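Local coordinates for protein pectate lyase 1 (Juniperus ashei, PDB 1PXZ) that cleaves pectate (polygalacturonate) by beta-elimination, though with low activity, and is the major allergen of mountain cedar pollen, at residues A[244-248]-A[268-272]; A[277-282]-A[305-311]. Residue numbers count along the deposited sequence, not the author numbering.

Contact 1: A[244-248]-A[268-272]; sequences NYDPW and FTAPS
Two successive rungs run side by side, extended at 244-245 and 268-269 and then turning off as loops through Asp246-Trp248 and Ala270-Ser272. Tyr245 forms a parallel bridge with Phe268 (CA-CA 4.9 Å), and beyond it Pro247 lies level with Pro271 (CA-CA 4.7 Å). Backbone polar contacts are few: Thr269 N donates to Tyr245 O (3.1 Å), and Pro247 CA makes a CH···O contact with Thr269 O (3.2 Å). A water joins Asn244 OD1 (3.2 Å), Tyr245 O (2.9 Å) and Thr269 OG1 (2.7 Å). Among the aromatics, Tyr245 and Phe268, both m in chi1, point to the same sheet face with centroids 4.8 Å apart and planes inclined 34°; Phe222 stacks on Tyr245 in turn. Trp248, chi1 p, lays its indole against the loop: Pro271 CD sits 3.8 Å from the centroid of its five-membered ring, and Trp248 CZ3 meets Phe268 CB at 4.0 Å. Aromatic side chains aligned on successive rungs, Phe222, Tyr245 and Phe268, form a ladder, a hallmark of the parallel beta-helix of pectate lyases.

Contact 2: A[277-282]-A[305-311]; sequences KEVTKR and NGAYFVS
Segments 277-282 and 305-311 run alongside each other, their end-to-end directions 24° apart, with Lys277, Glu278 and Val279 level with Ala307, Tyr308 and Phe309. Tyr308 spans the single backbone bridge at Glu278 (CA-CA 5.2 Å): its N donates to Lys277 O (3.3 Å) and its O accepts from Val279 N (2.8 Å). Lys277 (chi1 m, chi2 m, then t, t) reaches back so that NZ donates to Asn305 O (2.8 Å); Gly306 passes beside the aliphatic part of Lys277, at phi/psi 91/2, where a CB would be jammed against Asn305 O. Tyr308, chi1 p, folds its ring over Glu278, whose CA lies 4.0 Å from the ring centroid, and Lys277 CB touches Tyr308 CE1 at 3.6 Å. Residues 305-311 continue the chain past strand 302-304 and run along strand 280-282, the outermost strand of its parallel sheet, at one end of the beta-helix; Asn305 and Gly306 also belong to an IgE-binding region. Glu278, with chi1 and chi2 t, extends so that OE2 accepts from Thr280 OG1 (2.6 Å). Thr280, chi1 p, uses OG1 also as acceptor for Val310 N (3.1 Å), while Thr280 CG2 sits over the Phe309 ring, 3.5 Å from its centroid. On the buried side, Val279, chi1 t, packs CG1 on Phe309 CD2 (4.0 Å) and CG2 on Ala307 CB (4.2 Å). Arg282, chi1 m with chi2 at 110°, brings its guanidinium edge to Val310 O, with NH1 and NH2 each 2.8 Å from that oxygen; NH2 also bonds Ser312 OG.

How the contacts relate
Contact 1 is largely buried and joins neighbouring coils through a regular strand pair, strands 244-245 and 267-269, of the larger parallel sheet. Contact 2 is more exposed, about 10 Å away between centres, and sets an irregular loop against strand 280-282 of the other parallel sheet and the residues leading into it. Aromatic and proline packing dominates the first, whereas hydrogen bonds made by lysine, threonine and arginine side chains carry much of the second. The two meet directly: Pro271 O lies 2.8 Å from Lys277 NZ and Ala270 O 2.9 Å from Asn305 ND2, both probable hydrogen bonds, while Val279 touches both Trp248 and Phe268.

Contact 1: A[244-248]-A[268-272]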
ATOM      1  N   ASN A 244      -6.617   6.511 -10.282  1.00  4.83           N
ATOM      2  CA  ASN A 244      -7.618   7.565 -10.498  1.00  4.94           C
ATOM      3  C   ASN A 244      -7.590   8.563  -9.361  1.00  9.04           C
ATOM      4  O   ASN A 244      -7.707   8.174  -8.188  1.00 11.38           O
ATOM      5  CB  ASN A 244      -8.991   6.897 -10.620  1.00  7.49           C
ATOM      6  CG  ASN A 244     -10.066   7.770 -11.217  1.00 13.44           C
ATOM      7  OD1 ASN A 244      -9.793   8.629 -12.059  1.00 15.42           O
ATOM      8  ND2 ASN A 244     -11.315   7.583 -10.807  1.00 14.56           N
ATOM      9  N   TYR A 245      -7.422   9.859  -9.630  1.00  4.47           N
ATOM     10  CA  TYR A 245      -7.272  10.835  -8.572  1.00  4.99           C
ATOM     11  C   TYR A 245      -8.446  11.829  -8.565  1.00 11.55           C
ATOM     12  O   TYR A 245      -8.650  12.521  -9.559  1.00  9.66           O
ATOM     13  CB  TYR A 245      -5.974  11.643  -8.692  1.00  9.06           C
ATOM     14  CG  TYR A 245      -4.666  10.917  -8.484  1.00  5.88           C
ATOM     15  CD1 TYR A 245      -4.190  10.093  -9.520  1.00  7.62           C
ATOM     16  CD2 TYR A 245      -3.916  11.031  -7.326  1.00  5.85           C
ATOM     17  CE1 TYR A 245      -2.995   9.420  -9.357  1.00  5.16           C
ATOM     18  CE2 TYR A 245      -2.705  10.363  -7.152  1.00  6.02           C
ATOM     19  CZ  TYR A 245      -2.273   9.556  -8.197  1.00  9.94           C
ATOM     20  OH  TYR A 245      -1.083   8.863  -8.072  1.00  7.89           O
ATOM     21  N   ASP A 246      -9.162  11.894  -7.454  1.00  8.07           N
ATOM     22  CA  ASP A 246     -10.073  12.974  -7.112  1.00  8.32           C
ATOM     23  C   ASP A 246      -9.281  14.209  -6.698  1.00  8.32           C
ATOM     24  O   ASP A 246      -8.088  14.100  -6.466  1.00  8.95           O
ATOM     25  CB  ASP A 246     -10.983  12.587  -5.934  1.00  5.82           C
ATOM     26  CG  ASP A 246     -12.006  11.542  -6.317  1.00 10.12           C
ATOM     27  OD1 ASP A 246     -12.688  11.727  -7.361  1.00 11.85           O
ATOM     28  OD2 ASP A 246     -12.158  10.527  -5.589  1.00 13.71           O
ATOM     29  N   PRO A 247      -9.896  15.384  -6.611  1.00  9.00           N
ATOM     30  CA  PRO A 247      -9.186  16.568  -6.131  1.00 10.80           C
ATOM     31  C   PRO A 247      -8.500  16.360  -4.783  1.00 16.03           C
ATOM     32  O   PRO A 247      -9.166  15.981  -3.823  1.00 11.62           O
ATOM     33  CB  PRO A 247     -10.310  17.619  -6.017  1.00 14.52           C
ATOM     34  CG  PRO A 247     -11.300  17.196  -7.066  1.00 13.71           C
ATOM     35  CD  PRO A 247     -11.279  15.676  -7.045  1.00  9.66           C
ATOM     36  N   TRP A 248      -7.201  16.633  -4.764  1.00 11.23           N
ATOM     37  CA  TRP A 248      -6.286  16.595  -3.643  1.00  9.54           C
ATOM     38  C   TRP A 248      -6.388  17.905  -2.864  1.00 11.82           C
ATOM     39  O   TRP A 248      -7.161  18.769  -3.306  1.00 15.33           O
ATOM     40  CB  TRP A 248      -4.831  16.408  -4.092  1.00 10.52           C
ATOM     41  CG  TRP A 248      -4.423  17.302  -5.241  1.00 10.89           C
ATOM     42  CD1 TRP A 248      -3.858  18.536  -5.179  1.00 12.02           C
ATOM     43  CD2 TRP A 248      -4.566  16.991  -6.633  1.00  7.94           C
ATOM     44  NE1 TRP A 248      -3.629  19.045  -6.453  1.00  7.60           N
ATOM     45  CE2 TRP A 248      -4.060  18.099  -7.351  1.00  8.97           C
ATOM     46  CE3 TRP A 248      -5.071  15.889  -7.329  1.00 10.01           C
ATOM     47  CZ2 TRP A 248      -4.048  18.130  -8.744  1.00  7.11           C
ATOM     48  CZ3 TRP A 248      -5.058  15.917  -8.723  1.00 12.36           C
ATOM     49  CH2 TRP A 248      -4.547  17.037  -9.396  1.00 10.53           C
ATOM     50  N   PHE A 268      -5.970  12.611 -13.425  1.00  9.56           N
ATOM     51  CA  PHE A 268      -5.853  13.575 -12.342  1.00  6.91           C
ATOM     52  C   PHE A 268      -6.941  14.638 -12.497  1.00 13.80           C
ATOM     53  O   PHE A 268      -6.952  15.314 -13.532  1.00 11.34           O
ATOM     54  CB  PHE A 268      -4.481  14.239 -12.346  1.00 11.98           C
ATOM     55  CG  PHE A 268      -3.232  13.383 -12.263  1.00  9.62           C
ATOM     56  CD1 PHE A 268      -2.812  12.839 -11.051  1.00  7.73           C
ATOM     57  CD2 PHE A 268      -2.471  13.124 -13.403  1.00  8.34           C
ATOM     58  CE1 PHE A 268      -1.656  12.066 -11.015  1.00  7.84           C
ATOM     59  CE2 PHE A 268      -1.316  12.360 -13.364  1.00  8.93           C
ATOM     60  CZ  PHE A 268      -0.889  11.830 -12.150  1.00  8.20           C
ATOM     61  N   THR A 269      -7.815  14.777 -11.515  1.00 13.76           N
ATOM     62  CA  THR A 269      -8.824  15.847 -11.509  1.00  7.88           C
ATOM     63  C   THR A 269      -8.428  16.887 -10.480  1.00  8.02           C
ATOM     64  O   THR A 269      -8.427  16.629  -9.271  1.00 13.09           O
ATOM     65  CB  THR A 269     -10.223  15.269 -11.226  1.00  8.34           C
ATOM     66  OG1 THR A 269     -10.554  14.349 -12.271  1.00 12.21           O
ATOM     67  CG2 THR A 269     -11.258  16.389 -11.222  1.00 15.03           C
ATOM     68  N   ALA A 270      -8.033  18.089 -10.883  1.00  8.97           N
ATOM     69  CA  ALA A 270      -7.547  19.130  -9.983  1.00 13.46           C
ATOM     70  C   ALA A 270      -8.662  19.794  -9.177  1.00  5.67           C
ATOM     71  O   ALA A 270      -9.811  19.832  -9.622  1.00 10.39           O
ATOM     72  CB  ALA A 270      -6.797  20.253 -10.727  1.00 10.82           C
ATOM     73  N   PRO A 271      -8.318  20.307  -7.994  1.00  7.24           N
ATOM     74  CA  PRO A 271      -9.274  21.136  -7.245  1.00 11.07           C
ATOM     75  C   PRO A 271      -9.495  22.435  -8.019  1.00 15.46           C
ATOM     76  O   PRO A 271      -8.833  22.666  -9.035  1.00 12.10           O
ATOM     77  CB  PRO A 271      -8.589  21.476  -5.936  1.00 16.18           C
ATOM     78  CG  PRO A 271      -7.282  20.790  -5.946  1.00 15.53           C
ATOM     79  CD  PRO A 271      -7.049  20.153  -7.290  1.00  7.30           C
ATOM     80  N   SER A 272     -10.402  23.233  -7.480  1.00  9.86           N
ATOM     81  CA  SER A 272     -10.702  24.504  -8.135  1.00 13.40           C
ATOM     82  C   SER A 272      -9.636  25.559  -7.980  1.00 14.34           C
ATOM     83  O   SER A 272      -9.515  26.429  -8.861  1.00 13.81           O
ATOM     84  CB  SER A 272     -12.015  25.036  -7.500  1.00 22.25           C
ATOM     85  OG  SER A 272     -13.073  24.215  -8.000  1.00 43.68           O
TER
HETATM   86  O   HOH W   1      -9.529  11.812 -12.240  1.00 20.83           O

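Contact 2: A[277-282]-A[305-311]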
ATOM      1  N   LYS A 277      -3.450  23.446  -8.740  1.00  8.06           N
ATOM      2  CA  LYS A 277      -3.626  22.758 -10.009  1.00  8.35           C
ATOM      3  C   LYS A 277      -2.483  21.798 -10.315  1.00  4.87           C
ATOM      4  O   LYS A 277      -2.668  20.834 -11.058  1.00 10.55           O
ATOM      5  CB  LYS A 277      -3.687  23.788 -11.167  1.00 10.53           C
ATOM      6  CG  LYS A 277      -4.909  24.709 -11.063  1.00 12.44           C
ATOM      7  CD  LYS A 277      -6.223  23.962 -11.235  1.00 13.67           C
ATOM      8  CE  LYS A 277      -7.426  24.906 -11.342  1.00  8.84           C
ATOM      9  NZ  LYS A 277      -8.708  24.126 -11.370  1.00 10.70           N
ATOM     10  N   GLU A 278      -1.308  22.053  -9.752  1.00  7.85           N
ATOM     11  CA  GLU A 278      -0.140  21.244 -10.079  1.00 10.04           C
ATOM     12  C   GLU A 278      -0.194  19.880  -9.378  1.00  8.44           C
ATOM     13  O   GLU A 278      -0.375  19.796  -8.167  1.00 13.12           O
ATOM     14  CB  GLU A 278       1.188  21.932  -9.708  1.00 10.08           C
ATOM     15  CG  GLU A 278       2.326  21.156 -10.381  1.00 12.15           C
ATOM     16  CD  GLU A 278       3.696  21.712 -10.084  1.00 23.00           C
ATOM     17  OE1 GLU A 278       3.763  22.896  -9.691  1.00 16.70           O
ATOM     18  OE2 GLU A 278       4.696  20.965 -10.247  1.00 18.85           O
ATOM     19  N   VAL A 279      -0.043  18.825 -10.167  1.00  7.68           N
ATOM     20  CA  VAL A 279      -0.127  17.466  -9.618  1.00  8.37           C
ATOM     21  C   VAL A 279       1.095  17.192  -8.751  1.00 16.07           C
ATOM     22  O   VAL A 279       0.981  16.587  -7.681  1.00 11.67           O
ATOM     23  CB  VAL A 279      -0.172  16.452 -10.766  1.00  7.36           C
ATOM     24  CG1 VAL A 279       0.153  15.034 -10.278  1.00  8.13           C
ATOM     25  CG2 VAL A 279      -1.515  16.495 -11.498  1.00  6.79           C
ATOM     26  N   THR A 280       2.255  17.624  -9.234  1.00  9.62           N
ATOM     27  CA  THR A 280       3.578  17.407  -8.685  1.00  7.78           C
ATOM     28  C   THR A 280       4.033  18.453  -7.676  1.00 12.09           C
ATOM     29  O   THR A 280       3.693  19.637  -7.712  1.00 14.36           O
ATOM     30  CB  THR A 280       4.659  17.444  -9.805  1.00  9.66           C
ATOM     31  OG1 THR A 280       4.310  18.479 -10.748  1.00 10.55           O
ATOM     32  CG2 THR A 280       4.697  16.138 -10.575  1.00 10.51           C
ATOM     33  N   LYS A 281       4.867  17.990  -6.745  1.00  9.78           N
ATOM     34  CA  LYS A 281       5.516  18.866  -5.800  1.00  8.81           C
ATOM     35  C   LYS A 281       6.911  18.351  -5.434  1.00 10.61           C
ATOM     36  O   LYS A 281       7.040  17.268  -4.875  1.00  9.92           O
ATOM     37  CB  LYS A 281       4.707  19.048  -4.503  1.00  9.61           C
ATOM     38  CG  LYS A 281       5.283  20.218  -3.690  1.00 14.65           C
ATOM     39  CD  LYS A 281       4.292  20.661  -2.617  1.00 24.24           C
ATOM     40  CE  LYS A 281       4.991  21.573  -1.612  1.00 36.94           C
ATOM     41  NZ  LYS A 281       5.055  20.957  -0.253  1.00 61.11           N
ATOM     42  N   ARG A 282       7.937  19.139  -5.758  1.00 11.00           N
ATOM     43  CA  ARG A 282       9.301  18.832  -5.366  1.00 15.29           C
ATOM     44  C   ARG A 282       9.634  19.505  -4.045  1.00 18.80           C
ATOM     45  O   ARG A 282       9.419  20.697  -3.844  1.00 15.45           O
ATOM     46  CB  ARG A 282      10.328  19.312  -6.396  1.00 17.06           C
ATOM     47  CG  ARG A 282      10.490  18.366  -7.574  1.00 18.39           C
ATOM     48  CD  ARG A 282       9.908  19.042  -8.812  1.00 22.09           C
ATOM     49  NE  ARG A 282      10.271  18.296 -10.026  1.00 20.72           N
ATOM     50  CZ  ARG A 282       9.343  18.083 -10.959  1.00 14.24           C
ATOM     51  NH1 ARG A 282       8.109  18.558 -10.765  1.00 10.73           N
ATOM     52  NH2 ARG A 282       9.696  17.412 -12.036  1.00 13.59           N
ATOM     53  N   ASN A 305      -9.906  19.444 -15.295  1.00 11.25           N
ATOM     54  CA  ASN A 305     -10.096  20.640 -14.487  1.00  9.94           C
ATOM     55  C   ASN A 305      -8.806  21.406 -14.293  1.00  7.22           C
ATOM     56  O   ASN A 305      -8.609  22.007 -13.234  1.00 10.45           O
ATOM     57  CB  ASN A 305     -10.704  20.313 -13.102  1.00 11.66           C
ATOM     58  CG  ASN A 305     -11.402  21.532 -12.508  1.00 23.53           C
ATOM     59  OD1 ASN A 305     -12.108  22.252 -13.230  1.00 21.59           O
ATOM     60  ND2 ASN A 305     -11.265  21.835 -11.220  1.00 15.82           N
ATOM     61  N   GLY A 306      -7.928  21.426 -15.304  1.00 10.01           N
ATOM     62  CA  GLY A 306      -6.780  22.325 -15.209  1.00 14.89           C
ATOM     63  C   GLY A 306      -5.552  21.706 -14.566  1.00 12.79           C
ATOM     64  O   GLY A 306      -4.526  22.359 -14.372  1.00 13.64           O
ATOM     65  N   ALA A 307      -5.624  20.433 -14.207  1.00  7.96           N
ATOM     66  CA  ALA A 307      -4.477  19.732 -13.638  1.00  6.93           C
ATOM     67  C   ALA A 307      -3.293  19.707 -14.601  1.00  7.79           C
ATOM     68  O   ALA A 307      -3.522  19.566 -15.803  1.00  7.21           O
ATOM     69  CB  ALA A 307      -4.871  18.285 -13.330  1.00 10.37           C
ATOM     70  N   TYR A 308      -2.076  19.778 -14.080  1.00  8.57           N
ATOM     71  CA  TYR A 308      -0.907  19.538 -14.915  1.00  9.97           C
ATOM     72  C   TYR A 308       0.232  18.939 -14.103  1.00 11.09           C
ATOM     73  O   TYR A 308       0.322  19.117 -12.878  1.00  9.18           O
ATOM     74  CB  TYR A 308      -0.438  20.848 -15.590  1.00 16.19           C
ATOM     75  CG  TYR A 308      -0.118  21.951 -14.606  1.00  8.15           C
ATOM     76  CD1 TYR A 308      -1.119  22.837 -14.187  1.00 10.72           C
ATOM     77  CD2 TYR A 308       1.154  22.105 -14.101  1.00  9.07           C
ATOM     78  CE1 TYR A 308      -0.776  23.822 -13.284  1.00 11.68           C
ATOM     79  CE2 TYR A 308       1.498  23.099 -13.202  1.00  9.14           C
ATOM     80  CZ  TYR A 308       0.503  23.956 -12.799  1.00 15.86           C
ATOM     81  OH  TYR A 308       0.817  24.945 -11.893  1.00 14.64           O
ATOM     82  N   PHE A 309       1.103  18.235 -14.822  1.00 10.61           N
ATOM     83  CA  PHE A 309       2.261  17.560 -14.231  1.00 10.24           C
ATOM     84  C   PHE A 309       3.525  18.238 -14.727  1.00 10.41           C
ATOM     85  O   PHE A 309       3.701  18.361 -15.938  1.00 12.99           O
ATOM     86  CB  PHE A 309       2.219  16.092 -14.645  1.00  9.30           C
ATOM     87  CG  PHE A 309       3.214  15.128 -14.045  1.00 10.07           C
ATOM     88  CD1 PHE A 309       4.567  15.152 -14.319  1.00 12.90           C
ATOM     89  CD2 PHE A 309       2.728  14.150 -13.178  1.00 10.20           C
ATOM     90  CE1 PHE A 309       5.453  14.253 -13.756  1.00 18.03           C
ATOM     91  CE2 PHE A 309       3.601  13.242 -12.609  1.00  9.15           C
ATOM     92  CZ  PHE A 309       4.953  13.273 -12.896  1.00  9.38           C
ATOM     93  N   VAL A 310       4.407  18.647 -13.832  1.00  8.94           N
ATOM     94  CA  VAL A 310       5.671  19.250 -14.274  1.00  9.60           C
ATOM     95  C   VAL A 310       6.723  18.146 -14.315  1.00 12.82           C
ATOM     96  O   VAL A 310       7.184  17.633 -13.292  1.00 10.95           O
ATOM     97  CB  VAL A 310       6.062  20.396 -13.346  1.00 10.20           C
ATOM     98  CG1 VAL A 310       7.426  20.953 -13.721  1.00 15.46           C
ATOM     99  CG2 VAL A 310       5.013  21.507 -13.416  1.00 14.40           C
ATOM    100  N   SER A 311       7.061  17.774 -15.541  1.00 14.32           N
ATOM    101  CA  SER A 311       8.036  16.725 -15.822  1.00 14.55           C
ATOM    102  C   SER A 311       9.474  17.188 -15.684  1.00 20.39           C
ATOM    103  O   SER A 311       9.763  18.391 -15.798  1.00 16.34           O
ATOM    104  CB  SER A 311       7.833  16.258 -17.284  1.00 17.93           C
ATOM    105  OG  SER A 311       6.867  15.218 -17.239  1.00 37.63           O
TER